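Local coordinates for protein cellulase (Bacillus sp. BG-CS10, PDB 5E09) that probably hydrolyses beta-1,4-glucosidic bonds inside cellulose with a family 5 glycoside hydrolase barrel joined to carbohydrate-binding modules, at residues A[37-42]-A[316-321]; A[51-56]-A[327-332]; A[57-62]-A[143-148]; A[279-284]-A[312-317]. All coordinates share one frame; numbering follows the deposited sequence.

Following the chain, residues 37-42 lie in the loop after the first barrel strand, residues 51-56 hold the end of helix 44-52 and its following turn, and residues 57-62 run along the second strand. Contact 3 closes first, joining that strand, through side chains in the barrel interior, to the end of the fourth (143-148), nested inside contacts 1 and 2. Contact 4 is a short closure between the loops after strands seven and eight. Contact 1 ends on the same stretch, sharing Leu316 and Asn317, and Asn39 bonds to Asn312. Contact 2 crosses contact 1 and encloses contact 4, joining that turn to helix 326-337. Contacts 1 and 2 tie the end of the barrel to its beginning.

Contact 1 (A[37-42]-A[316-321]); sequences WGNPRV and LNRETY
The carboxamide of Asn39 lies flat over one face of the Arg318 guanidinium, the two planes only 14° apart. Its CG sits 3.4 Å from Arg318 NH1, while OD1 is displaced toward the rim of the guanidinium, 3.8 Å from Arg318 CZ. The stack therefore leaves the N-H groups of the arginine pointing outward in their own plane. Pro40 adds a looser touch at the root of the same side chain, its CG 4.3 Å from Arg318 CB. With CG, CD and NE fully extended, the arginine carries its charged end from its own turn to the 37-42 loop. Both stacked groups are held from beyond the contact: Arg318 NH1 bonds to Thr26 OG1 and NH2 to Gly24 O, whereas Asn39 ND2 donates to the carbonyls of Asn25 and Asn312. Behind Arg318, Asn317 shapes the turn that presents it. Asn317 OD1 accepts from Glu319 N at 2.9 Å, in the carbonyl plane, as an Asx turn, and from Thr320 N at 3.3 Å, from above that plane. The ring of Tyr321 then comes over the Arg318 carbonyl oxygen with one face, off centre. This buried stack joins the loops that follow the first and eighth strands, which are neighbours where a TIM barrel closes on itself.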
loop_
_atom_site.group_PDB
_atom_site.type_symbol
_atom_site.label_atom_id
_atom_site.label_comp_id
_atom_site.label_asym_id
_atom_site.label_seq_id
_atom_site.Cartn_x
_atom_site.Cartn_y
_atom_site.Cartn_z
ATOM N N TRP A 37 14.899 6.946 -9.703
ATOM C CA TRP A 37 14.548 6.378 -8.404
ATOM C C TRP A 37 14.785 4.869 -8.330
ATOM O O TRP A 37 14.290 4.202 -7.421
ATOM C CB TRP A 37 13.092 6.711 -8.052
ATOM C CG TRP A 37 12.941 8.109 -7.507
ATOM C CD1 TRP A 37 13.937 9.035 -7.350
ATOM C CD2 TRP A 37 11.736 8.733 -7.040
ATOM N NE1 TRP A 37 13.424 10.194 -6.825
ATOM C CE2 TRP A 37 12.080 10.036 -6.624
ATOM C CE3 TRP A 37 10.406 8.319 -6.936
ATOM C CZ2 TRP A 37 11.138 10.925 -6.109
ATOM C CZ3 TRP A 37 9.476 9.202 -6.427
ATOM C CH2 TRP A 37 9.846 10.491 -6.021
ATOM N N GLY A 38 15.553 4.337 -9.278
ATOM C CA GLY A 38 16.032 2.971 -9.184
ATOM C C GLY A 38 15.290 1.948 -10.022
ATOM O O GLY A 38 15.691 0.787 -10.089
ATOM N N ASN A 39 14.197 2.360 -10.653
ATOM C CA ASN A 39 13.514 1.480 -11.588
ATOM C C ASN A 39 14.159 1.544 -12.971
ATOM O O ASN A 39 14.608 2.604 -13.403
ATOM C CB ASN A 39 12.026 1.832 -11.668
ATOM C CG ASN A 39 11.239 1.293 -10.486
ATOM O OD1 ASN A 39 11.362 0.117 -10.129
ATOM N ND2 ASN A 39 10.436 2.154 -9.861
ATOM N N PRO A 40 14.227 0.401 -13.666
ATOM C CA PRO A 40 14.764 0.382 -15.031
ATOM C C PRO A 40 13.825 1.082 -16.005
ATOM O O PRO A 40 12.666 1.315 -15.654
ATOM C CB PRO A 40 14.861 -1.110 -15.350
ATOM C CG PRO A 40 13.800 -1.738 -14.487
ATOM C CD PRO A 40 13.797 -0.935 -13.215
ATOM N N ARG A 41 14.306 1.409 -17.203
ATOM C CA ARG A 41 13.426 1.964 -18.220
ATOM C C ARG A 41 12.363 0.935 -18.574
ATOM O O ARG A 41 12.588 -0.270 -18.452
ATOM C CB ARG A 41 14.210 2.403 -19.459
ATOM C CG ARG A 41 14.936 3.724 -19.240
ATOM C CD ARG A 41 15.484 4.351 -20.515
ATOM N NE ARG A 41 16.145 5.622 -20.217
ATOM C CZ ARG A 41 16.577 6.483 -21.132
ATOM N NH1 ARG A 41 16.422 6.219 -22.423
ATOM N NH2 ARG A 41 17.165 7.612 -20.757
ATOM N N VAL A 42 11.196 1.414 -18.985
ATOM C CA VAL A 42 10.065 0.533 -19.223
ATOM C C VAL A 42 10.328 -0.363 -20.427
ATOM O O VAL A 42 10.811 0.099 -21.462
ATOM C CB VAL A 42 8.768 1.336 -19.444
ATOM C CG1 VAL A 42 7.578 0.404 -19.637
ATOM C CG2 VAL A 42 8.532 2.283 -18.275
ATOM N N LEU A 316 5.940 -6.217 -8.131
ATOM C CA LEU A 316 6.404 -6.973 -9.285
ATOM C C LEU A 316 7.904 -6.770 -9.439
ATOM O O LEU A 316 8.372 -5.638 -9.539
ATOM C CB LEU A 316 5.682 -6.544 -10.562
ATOM C CG LEU A 316 6.056 -7.330 -11.825
ATOM C CD1 LEU A 316 5.404 -8.705 -11.830
ATOM C CD2 LEU A 316 5.683 -6.563 -13.075
ATOM N N ASN A 317 8.662 -7.860 -9.430
ATOM C CA ASN A 317 10.084 -7.771 -9.742
ATOM C C ASN A 317 10.222 -7.477 -11.232
ATOM O O ASN A 317 9.911 -8.321 -12.071
ATOM C CB ASN A 317 10.822 -9.059 -9.354
ATOM C CG ASN A 317 12.338 -8.933 -9.479
ATOM O OD1 ASN A 317 12.854 -8.238 -10.355
ATOM N ND2 ASN A 317 13.056 -9.614 -8.595
ATOM N N ARG A 318 10.674 -6.269 -11.549
ATOM C CA ARG A 318 10.679 -5.805 -12.929
ATOM C C ARG A 318 11.864 -6.332 -13.715
ATOM O O ARG A 318 11.947 -6.141 -14.928
ATOM C CB ARG A 318 10.668 -4.280 -12.975
ATOM C CG ARG A 318 9.482 -3.673 -12.273
ATOM C CD ARG A 318 9.356 -2.222 -12.627
ATOM N NE ARG A 318 8.276 -1.573 -11.896
ATOM C CZ ARG A 318 8.036 -0.271 -11.954
ATOM N NH1 ARG A 318 8.804 0.505 -12.710
ATOM N NH2 ARG A 318 7.034 0.256 -11.258
ATOM N N GLU A 319 12.783 -6.992 -13.024
ATOM C CA GLU A 319 13.904 -7.616 -13.702
ATOM C C GLU A 319 13.535 -9.035 -14.128
ATOM O O GLU A 319 13.895 -9.460 -15.225
ATOM C CB GLU A 319 15.143 -7.615 -12.809
ATOM C CG GLU A 319 16.350 -8.309 -13.409
ATOM C CD GLU A 319 17.424 -8.625 -12.374
ATOM O OE1 GLU A 319 17.567 -7.861 -11.391
ATOM O OE2 GLU A 319 18.129 -9.642 -12.550
ATOM N N THR A 320 12.800 -9.747 -13.277
ATOM C CA THR A 320 12.397 -11.116 -13.584
ATOM C C THR A 320 10.955 -11.235 -14.070
ATOM O O THR A 320 10.516 -12.317 -14.468
ATOM C CB THR A 320 12.570 -12.033 -12.363
ATOM O OG1 THR A 320 11.585 -11.718 -11.366
ATOM C CG2 THR A 320 13.973 -11.890 -11.774
ATOM N N TYR A 321 10.219 -10.130 -14.009
ATOM C CA TYR A 321 8.813 -10.094 -14.406
ATOM C C TYR A 321 7.958 -11.114 -13.655
ATOM O O TYR A 321 7.042 -11.702 -14.226
ATOM C CB TYR A 321 8.685 -10.298 -15.916
ATOM C CG TYR A 321 9.472 -9.272 -16.693
ATOM C CD1 TYR A 321 9.048 -7.952 -16.759
ATOM C CD2 TYR A 321 10.655 -9.614 -17.336
ATOM C CE1 TYR A 321 9.773 -7.003 -17.449
ATOM C CE2 TYR A 321 11.386 -8.670 -18.034
ATOM C CZ TYR A 321 10.939 -7.366 -18.088
ATOM O OH TYR A 321 11.658 -6.417 -18.780
#

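Contact 2 (A[51-56]-A[327-332]); sequences ADEGYK and EFHNML
His329 brings the NE2 edge of its imidazole up to the ring of Tyr55, with NE2 3.9 Å from Tyr55 CE2. The phenol oxygen lies near the imidazole plane as well, Tyr55 OH being 4.0 Å from His329 CD2, and the two side chains run antiparallel alongside each other. Since CG of His329 is anti to its backbone N (chi1 -179°), the ring projects from the helix toward the 51-56 turn. There it also meets Glu53, whose OE1 stands 3.6 Å from His329 CE1, with carboxylate and ring planes 60° apart. Glu53 OE1 is held by Trp323 NE1, and the same Trp323 stacks on His329. Beyond the histidine, Tyr55 OH rests 4.0 Å from Leu332 CD1, a methyl that also packs over a face of Phe328. The backbone turn that delivers Glu53 and Tyr55 is a Schellman motif, with Gly54 at positive phi and its N bonded to Ala51 O. The turn that ends helix 44-52 thus abuts helix 326-337, where the end of the barrel domain meets its beginning, while Tyr55 and Leu332 both reach inward to Leu309 on strand 306-311.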
loop_
_atom_site.group_PDB
_atom_site.type_symbol
_atom_site.label_atom_id
_atom_site.label_comp_id
_atom_site.label_asym_id
_atom_site.label_seq_id
_atom_site.Cartn_x
_atom_site.Cartn_y
_atom_site.Cartn_z
ATOM N N ALA A 51 -0.422 -7.099 -18.314
ATOM C CA ALA A 51 -1.646 -7.573 -18.964
ATOM C C ALA A 51 -1.873 -9.067 -18.710
ATOM O O ALA A 51 -2.980 -9.483 -18.368
ATOM C CB ALA A 51 -1.602 -7.290 -20.452
ATOM N N ASP A 52 -0.819 -9.866 -18.867
ATOM C CA ASP A 52 -0.895 -11.319 -18.677
ATOM C C ASP A 52 -1.369 -11.704 -17.280
ATOM O O ASP A 52 -2.067 -12.703 -17.110
ATOM C CB ASP A 52 0.469 -11.977 -18.935
ATOM C CG ASP A 52 0.421 -13.493 -18.846
ATOM O OD1 ASP A 52 -0.674 -14.048 -18.602
ATOM O OD2 ASP A 52 1.487 -14.130 -19.015
ATOM N N GLU A 53 -0.986 -10.913 -16.281
ATOM C CA GLU A 53 -1.317 -11.229 -14.899
ATOM C C GLU A 53 -2.786 -10.955 -14.588
ATOM O O GLU A 53 -3.246 -11.201 -13.473
ATOM C CB GLU A 53 -0.417 -10.444 -13.945
ATOM C CG GLU A 53 1.056 -10.838 -14.022
ATOM C CD GLU A 53 1.303 -12.290 -13.628
ATOM O OE1 GLU A 53 0.776 -12.737 -12.584
ATOM O OE2 GLU A 53 2.023 -12.989 -14.373
ATOM N N GLY A 54 -3.518 -10.445 -15.575
ATOM C CA GLY A 54 -4.949 -10.249 -15.438
ATOM C C GLY A 54 -5.373 -8.810 -15.200
ATOM O O GLY A 54 -6.568 -8.529 -15.072
ATOM N N TYR A 55 -4.402 -7.899 -15.134
ATOM C CA TYR A 55 -4.698 -6.479 -14.974
ATOM C C TYR A 55 -5.264 -5.915 -16.267
ATOM O O TYR A 55 -4.737 -6.181 -17.346
ATOM C CB TYR A 55 -3.449 -5.707 -14.545
ATOM C CG TYR A 55 -3.133 -5.892 -13.081
ATOM C CD1 TYR A 55 -3.852 -5.208 -12.107
ATOM C CD2 TYR A 55 -2.134 -6.772 -12.669
ATOM C CE1 TYR A 55 -3.582 -5.381 -10.766
ATOM C CE2 TYR A 55 -1.857 -6.954 -11.322
ATOM C CZ TYR A 55 -2.587 -6.254 -10.377
ATOM O OH TYR A 55 -2.321 -6.424 -9.041
ATOM N N LYS A 56 -6.340 -5.141 -16.158
ATOM C CA LYS A 56 -7.018 -4.625 -17.343
ATOM C C LYS A 56 -6.835 -3.117 -17.542
ATOM O O LYS A 56 -7.380 -2.538 -18.483
ATOM C CB LYS A 56 -8.506 -4.967 -17.284
ATOM C CG LYS A 56 -8.784 -6.451 -17.407
ATOM C CD LYS A 56 -10.030 -6.712 -18.215
ATOM C CE LYS A 56 -11.212 -5.947 -17.666
ATOM N NZ LYS A 56 -12.416 -6.167 -18.511
ATOM N N GLU A 327 2.314 -15.133 -2.700
ATOM C CA GLU A 327 1.178 -15.326 -1.803
ATOM C C GLU A 327 0.276 -14.087 -1.814
ATOM O O GLU A 327 -0.954 -14.182 -1.941
ATOM C CB GLU A 327 1.692 -15.628 -0.389
ATOM C CG GLU A 327 0.641 -16.003 0.642
ATOM C CD GLU A 327 1.265 -16.379 1.981
ATOM O OE1 GLU A 327 0.791 -17.342 2.613
ATOM O OE2 GLU A 327 2.236 -15.714 2.400
ATOM N N PHE A 328 0.922 -12.928 -1.697
ATOM C CA PHE A 328 0.278 -11.617 -1.750
ATOM C C PHE A 328 -0.546 -11.431 -3.028
ATOM O O PHE A 328 -1.762 -11.169 -2.976
ATOM C CB PHE A 328 1.363 -10.530 -1.621
ATOM C CG PHE A 328 0.861 -9.119 -1.759
ATOM C CD1 PHE A 328 -0.282 -8.698 -1.105
ATOM C CD2 PHE A 328 1.565 -8.203 -2.519
ATOM C CE1 PHE A 328 -0.728 -7.396 -1.226
ATOM C CE2 PHE A 328 1.124 -6.897 -2.646
ATOM C CZ PHE A 328 -0.025 -6.494 -1.996
ATOM N N HIS A 329 0.105 -11.589 -4.178
ATOM C CA HIS A 329 -0.601 -11.396 -5.434
ATOM C C HIS A 329 -1.697 -12.430 -5.656
ATOM O O HIS A 329 -2.717 -12.126 -6.272
ATOM C CB HIS A 329 0.343 -11.428 -6.627
ATOM C CG HIS A 329 -0.364 -11.200 -7.926
ATOM N ND1 HIS A 329 -0.656 -12.221 -8.803
ATOM C CD2 HIS A 329 -0.894 -10.073 -8.461
ATOM C CE1 HIS A 329 -1.308 -11.728 -9.845
ATOM N NE2 HIS A 329 -1.463 -10.430 -9.660
ATOM N N ASN A 330 -1.485 -13.652 -5.177
ATOM C CA ASN A 330 -2.536 -14.656 -5.254
ATOM C C ASN A 330 -3.751 -14.198 -4.463
ATOM O O ASN A 330 -4.887 -14.406 -4.888
ATOM C CB ASN A 330 -2.051 -16.017 -4.741
ATOM C CG ASN A 330 -1.161 -16.736 -5.740
ATOM O OD1 ASN A 330 -0.887 -16.230 -6.831
ATOM N ND2 ASN A 330 -0.696 -17.920 -5.366
HETATM N N MSE A 331 -3.515 -13.567 -3.315
HETATM C CA MSE A 331 -4.628 -13.059 -2.517
HETATM C C MSE A 331 -5.366 -11.932 -3.249
HETATM O O MSE A 331 -6.603 -11.877 -3.227
HETATM C CB MSE A 331 -4.144 -12.578 -1.145
HETATM C CG MSE A 331 -5.269 -12.059 -0.254
HETATM SE SE MSE A 331 -6.734 -13.351 -0.030
HETATM C CE MSE A 331 -6.274 -14.016 1.746
ATOM N N LEU A 332 -4.617 -11.042 -3.900
ATOM C CA LEU A 332 -5.249 -9.989 -4.704
ATOM C C LEU A 332 -6.104 -10.584 -5.830
ATOM O O LEU A 332 -7.279 -10.232 -6.003
ATOM C CB LEU A 332 -4.196 -9.052 -5.305
ATOM C CG LEU A 332 -3.226 -8.315 -4.381
ATOM C CD1 LEU A 332 -2.303 -7.437 -5.213
ATOM C CD2 LEU A 332 -3.960 -7.489 -3.317
#

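Contact 3 (A[57-62]-A[143-148]); sequences SIRIPV and MFESVN
Arg59 meets Glu145 and Asn148 at the rim of its guanidinium, and here the contact is tight. Glu145 OE2 takes the N-H groups of the NE/NH2 edge in a salt bridge: Arg59 NE is modelled only 2.4 Å away, a length too short to be trusted, and Arg59 NH2 makes a weak, bent bond to the same oxygen at 2.8 Å. Arg59 NH2 also donates, on its side toward NH1, to Asn148 OD1 at 2.8 Å, nearly in the guanidinium plane but tilted 33° from the carbonyl plane of the amide. The arginine chain is extended to NE, and a chi4 of -92° swings the planar end across it, presenting NE and NH2 to the two acceptors. Its remaining nitrogen, NH1, is taken by Glu271 and Asn22, which further fix the rotation of the group. Toward the start of the strands the contact is loose: the CE methyl of Met143 (a selenomethionine) stays 5.7 Å from Ser57 CB. Strand 97-100 runs between the two strands, and its Met99 touches both Arg59 and Glu145. This is the interior of a TIM barrel near the C-terminal ends of its strands. Asn148 begins an Asn-Glu-Pro sequence whose glutamate is the acid/base in family 5 enzymes and probably here, and Glu271 probably corresponds to the family's nucleophile, so the arginine probably helps to order the active site.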
loop_
_atom_site.group_PDB
_atom_site.type_symbol
_atom_site.label_atom_id
_atom_site.label_comp_id
_atom_site.label_asym_id
_atom_site.label_seq_id
_atom_site.Cartn_x
_atom_site.Cartn_y
_atom_site.Cartn_z
ATOM N N SER A 57 -6.064 -2.482 -16.668
ATOM C CA SER A 57 -5.755 -1.068 -16.853
ATOM C C SER A 57 -4.486 -0.686 -16.121
ATOM O O SER A 57 -4.107 -1.306 -15.130
ATOM C CB SER A 57 -6.919 -0.181 -16.394
ATOM O OG SER A 57 -7.210 -0.375 -15.025
ATOM N N ILE A 58 -3.821 0.340 -16.626
ATOM C CA ILE A 58 -2.563 0.758 -16.049
ATOM C C ILE A 58 -2.558 2.274 -15.871
ATOM O O ILE A 58 -2.983 3.022 -16.753
ATOM C CB ILE A 58 -1.370 0.298 -16.925
ATOM C CG1 ILE A 58 -0.041 0.758 -16.322
ATOM C CG2 ILE A 58 -1.521 0.800 -18.349
ATOM C CD1 ILE A 58 1.164 0.363 -17.150
ATOM N N ARG A 59 -2.106 2.717 -14.705
ATOM C CA ARG A 59 -1.930 4.134 -14.446
ATOM C C ARG A 59 -0.468 4.472 -14.662
ATOM O O ARG A 59 0.421 3.775 -14.175
ATOM C CB ARG A 59 -2.371 4.491 -13.028
ATOM C CG ARG A 59 -2.296 5.978 -12.680
ATOM C CD ARG A 59 -3.236 6.263 -11.514
ATOM N NE ARG A 59 -3.166 7.634 -11.018
ATOM C CZ ARG A 59 -2.374 8.035 -10.029
ATOM N NH1 ARG A 59 -1.565 7.171 -9.434
ATOM N NH2 ARG A 59 -2.390 9.301 -9.633
ATOM N N ILE A 60 -0.217 5.525 -15.423
ATOM C CA ILE A 60 1.148 5.931 -15.690
ATOM C C ILE A 60 1.374 7.325 -15.120
ATOM O O ILE A 60 1.119 8.331 -15.790
ATOM C CB ILE A 60 1.466 5.902 -17.196
ATOM C CG1 ILE A 60 1.241 4.494 -17.745
ATOM C CG2 ILE A 60 2.906 6.311 -17.446
ATOM C CD1 ILE A 60 1.406 4.397 -19.238
ATOM N N PRO A 61 1.821 7.385 -13.859
ATOM C CA PRO A 61 2.143 8.671 -13.239
ATOM C C PRO A 61 3.354 9.295 -13.914
ATOM O O PRO A 61 4.356 8.616 -14.147
ATOM C CB PRO A 61 2.453 8.307 -11.780
ATOM C CG PRO A 61 2.727 6.850 -11.782
ATOM C CD PRO A 61 1.926 6.266 -12.910
ATOM N N VAL A 62 3.256 10.572 -14.249
ATOM C CA VAL A 62 4.385 11.280 -14.835
ATOM C C VAL A 62 4.637 12.601 -14.124
ATOM O O VAL A 62 3.724 13.405 -13.953
ATOM C CB VAL A 62 4.168 11.556 -16.330
ATOM C CG1 VAL A 62 5.414 12.195 -16.922
ATOM C CG2 VAL A 62 3.829 10.267 -17.070
HETATM N N MSE A 143 -7.199 7.891 -20.838
HETATM C CA MSE A 143 -7.891 8.927 -20.086
HETATM C C MSE A 143 -6.880 9.815 -19.363
HETATM O O MSE A 143 -5.759 9.387 -19.062
HETATM C CB MSE A 143 -8.860 8.296 -19.085
HETATM C CG MSE A 143 -8.166 7.639 -17.886
HETATM SE SE MSE A 143 -9.295 6.327 -17.000
HETATM C CE MSE A 143 -8.919 4.806 -18.164
ATOM N N PHE A 144 -7.285 11.051 -19.083
ATOM C CA PHE A 144 -6.422 12.030 -18.420
ATOM C C PHE A 144 -6.910 12.322 -17.011
ATOM O O PHE A 144 -8.112 12.513 -16.817
ATOM C CB PHE A 144 -6.388 13.344 -19.207
ATOM C CG PHE A 144 -5.851 13.222 -20.603
ATOM C CD1 PHE A 144 -4.969 12.207 -20.948
ATOM C CD2 PHE A 144 -6.211 14.147 -21.573
ATOM C CE1 PHE A 144 -4.464 12.113 -22.243
ATOM C CE2 PHE A 144 -5.711 14.057 -22.864
ATOM C CZ PHE A 144 -4.835 13.036 -23.198
ATOM N N GLU A 145 -6.006 12.360 -16.028
ATOM C CA GLU A 145 -6.374 12.929 -14.729
ATOM C C GLU A 145 -5.570 14.197 -14.466
ATOM O O GLU A 145 -4.359 14.255 -14.715
ATOM C CB GLU A 145 -6.210 11.931 -13.569
ATOM C CG GLU A 145 -4.864 11.317 -13.439
ATOM C CD GLU A 145 -4.604 10.675 -12.076
ATOM O OE1 GLU A 145 -5.137 11.146 -11.047
ATOM O OE2 GLU A 145 -3.852 9.680 -12.041
ATOM N N SER A 146 -6.269 15.206 -13.954
ATOM C CA SER A 146 -5.771 16.579 -13.915
ATOM C C SER A 146 -4.460 16.751 -13.165
ATOM O O SER A 146 -3.525 17.358 -13.684
ATOM C CB SER A 146 -6.822 17.488 -13.288
ATOM O OG SER A 146 -7.100 17.066 -11.968
ATOM N N VAL A 147 -4.403 16.225 -11.945
ATOM C CA VAL A 147 -3.237 16.389 -11.080
ATOM C C VAL A 147 -3.280 15.363 -9.950
ATOM O O VAL A 147 -4.344 15.089 -9.392
ATOM C CB VAL A 147 -3.173 17.818 -10.492
ATOM C CG1 VAL A 147 -4.555 18.255 -9.998
ATOM C CG2 VAL A 147 -2.137 17.915 -9.373
ATOM N N ASN A 148 -2.134 14.778 -9.622
ATOM C CA ASN A 148 -2.090 13.815 -8.532
ATOM C C ASN A 148 -2.078 14.499 -7.181
ATOM O O ASN A 148 -1.305 15.427 -6.974
ATOM C CB ASN A 148 -0.865 12.916 -8.652
ATOM C CG ASN A 148 -0.800 11.888 -7.544
ATOM O OD1 ASN A 148 -1.584 10.940 -7.525
ATOM N ND2 ASN A 148 0.124 12.075 -6.604
#

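Contact 4 (A[279-284]-A[312-317]); sequences TSTDVI and NGQHLN
Gln314 NE2 is shared between a water and a carbonyl while it leans on the methyl of Thr281. The water lies 3.1 Å from Gln314 NE2 and also accepts from Thr281 N at 3.0 Å, linking the two loops; the other bond of NE2 goes to Phe277 O. Thr281 CG2 comes within 3.6 Å of Gln314 NE2, and the ring of His315 approaches the same methyl more loosely. A chi1 of 76° sets Gln314 CG between its backbone N and carbonyl carbon, over the centre of the His315 ring, and the rest of the chain extends from there toward Thr281. On the facing loop Ser280 OG accepts from Asp282 N at 3.0 Å, an ST turn that opens the short 3-10 segment. Outside the contact, Asp311 OD1 accepts from the backbone N of both Gly313 and His315. With a water and the Phe277 carbonyl both accepting from NE2, the amide of Gln314 is probably fixed in one orientation, and the loops after strands seven and eight are joined through water and a methyl contact.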
loop_
_atom_site.group_PDB
_atom_site.type_symbol
_atom_site.label_atom_id
_atom_site.label_comp_id
_atom_site.label_asym_id
_atom_site.label_seq_id
_atom_site.Cartn_x
_atom_site.Cartn_y
_atom_site.Cartn_z
ATOM N N THR A 279 8.441 2.279 3.734
ATOM C CA THR A 279 9.570 1.705 4.445
ATOM C C THR A 279 9.879 0.338 3.842
ATOM O O THR A 279 10.892 0.155 3.170
ATOM C CB THR A 279 9.282 1.562 5.956
ATOM O OG1 THR A 279 8.857 2.822 6.488
ATOM C CG2 THR A 279 10.522 1.086 6.700
ATOM N N SER A 280 8.980 -0.616 4.061
ATOM C CA SER A 280 9.181 -1.974 3.573
ATOM C C SER A 280 7.911 -2.806 3.664
ATOM O O SER A 280 7.018 -2.529 4.462
ATOM C CB SER A 280 10.299 -2.669 4.360
ATOM O OG SER A 280 10.319 -4.060 4.091
ATOM N N THR A 281 7.849 -3.843 2.844
ATOM C CA THR A 281 6.765 -4.810 2.907
ATOM C C THR A 281 6.781 -5.560 4.248
ATOM O O THR A 281 5.733 -5.952 4.763
ATOM C CB THR A 281 6.861 -5.780 1.705
ATOM O OG1 THR A 281 8.131 -6.448 1.745
ATOM C CG2 THR A 281 6.695 -5.064 0.380
ATOM N N ASP A 282 7.971 -5.701 4.831
ATOM C CA ASP A 282 8.166 -6.465 6.064
ATOM C C ASP A 282 7.632 -5.755 7.312
ATOM O O ASP A 282 7.727 -6.275 8.418
ATOM C CB ASP A 282 9.655 -6.773 6.261
ATOM C CG ASP A 282 10.205 -7.717 5.203
ATOM O OD1 ASP A 282 9.414 -8.483 4.606
ATOM O OD2 ASP A 282 11.435 -7.694 4.976
ATOM N N VAL A 283 7.078 -4.564 7.126
ATOM C CA VAL A 283 6.584 -3.749 8.230
ATOM C C VAL A 283 5.201 -4.230 8.706
ATOM O O VAL A 283 4.819 -4.045 9.867
ATOM C CB VAL A 283 6.547 -2.260 7.793
ATOM C CG1 VAL A 283 5.757 -1.404 8.752
ATOM C CG2 VAL A 283 7.967 -1.731 7.638
ATOM N N ILE A 284 4.465 -4.872 7.806
ATOM C CA ILE A 284 3.162 -5.428 8.132
ATOM C C ILE A 284 3.274 -6.945 8.155
ATOM O O ILE A 284 3.703 -7.543 7.172
ATOM C CB ILE A 284 2.083 -4.996 7.103
ATOM C CG1 ILE A 284 2.186 -3.497 6.811
ATOM C CG2 ILE A 284 0.676 -5.386 7.574
ATOM C CD1 ILE A 284 2.044 -2.631 8.033
ATOM N N ASN A 312 5.649 0.642 -6.676
ATOM C CA ASN A 312 6.816 1.490 -6.920
ATOM C C ASN A 312 8.032 0.690 -7.379
ATOM O O ASN A 312 9.133 1.233 -7.498
ATOM C CB ASN A 312 7.172 2.297 -5.660
ATOM C CG ASN A 312 7.538 1.417 -4.462
ATOM O OD1 ASN A 312 7.866 0.237 -4.607
ATOM N ND2 ASN A 312 7.493 2.003 -3.268
ATOM N N GLY A 313 7.823 -0.602 -7.618
ATOM C CA GLY A 313 8.904 -1.512 -7.949
ATOM C C GLY A 313 9.041 -2.644 -6.944
ATOM O O GLY A 313 9.784 -3.601 -7.172
ATOM N N GLN A 314 8.307 -2.544 -5.838
ATOM C CA GLN A 314 8.462 -3.466 -4.715
ATOM C C GLN A 314 7.520 -4.670 -4.742
ATOM O O GLN A 314 7.646 -5.566 -3.909
ATOM C CB GLN A 314 8.260 -2.716 -3.393
ATOM C CG GLN A 314 6.807 -2.411 -3.059
ATOM C CD GLN A 314 6.653 -1.521 -1.829
ATOM O OE1 GLN A 314 5.769 -0.664 -1.777
ATOM N NE2 GLN A 314 7.512 -1.725 -0.837
ATOM N N HIS A 315 6.575 -4.700 -5.676
ATOM C CA HIS A 315 5.650 -5.832 -5.746
ATOM C C HIS A 315 5.970 -6.753 -6.916
ATOM O O HIS A 315 6.223 -7.940 -6.721
ATOM C CB HIS A 315 4.202 -5.347 -5.829
ATOM C CG HIS A 315 3.735 -4.644 -4.599
ATOM N ND1 HIS A 315 4.013 -5.105 -3.321
ATOM C CD2 HIS A 315 3.024 -3.504 -4.428
ATOM C CE1 HIS A 315 3.486 -4.289 -2.436
ATOM N NE2 HIS A 315 2.878 -3.300 -3.082
ATOM N N LEU A 316 5.940 -6.217 -8.131
ATOM C CA LEU A 316 6.404 -6.973 -9.285
ATOM C C LEU A 316 7.904 -6.770 -9.439
ATOM O O LEU A 316 8.372 -5.638 -9.539
ATOM C CB LEU A 316 5.682 -6.544 -10.562
ATOM C CG LEU A 316 6.056 -7.330 -11.825
ATOM C CD1 LEU A 316 5.404 -8.705 -11.830
ATOM C CD2 LEU A 316 5.683 -6.563 -13.075
ATOM N N ASN A 317 8.662 -7.860 -9.430
ATOM C CA ASN A 317 10.084 -7.771 -9.742
ATOM C C ASN A 317 10.222 -7.477 -11.232
ATOM O O ASN A 317 9.911 -8.321 -12.071
ATOM C CB ASN A 317 10.822 -9.059 -9.354
ATOM C CG ASN A 317 12.338 -8.933 -9.479
ATOM O OD1 ASN A 317 12.854 -8.238 -10.355
ATOM N ND2 ASN A 317 13.056 -9.614 -8.595
HETATM O O HOH W 1 9.491 -3.837 0.314
#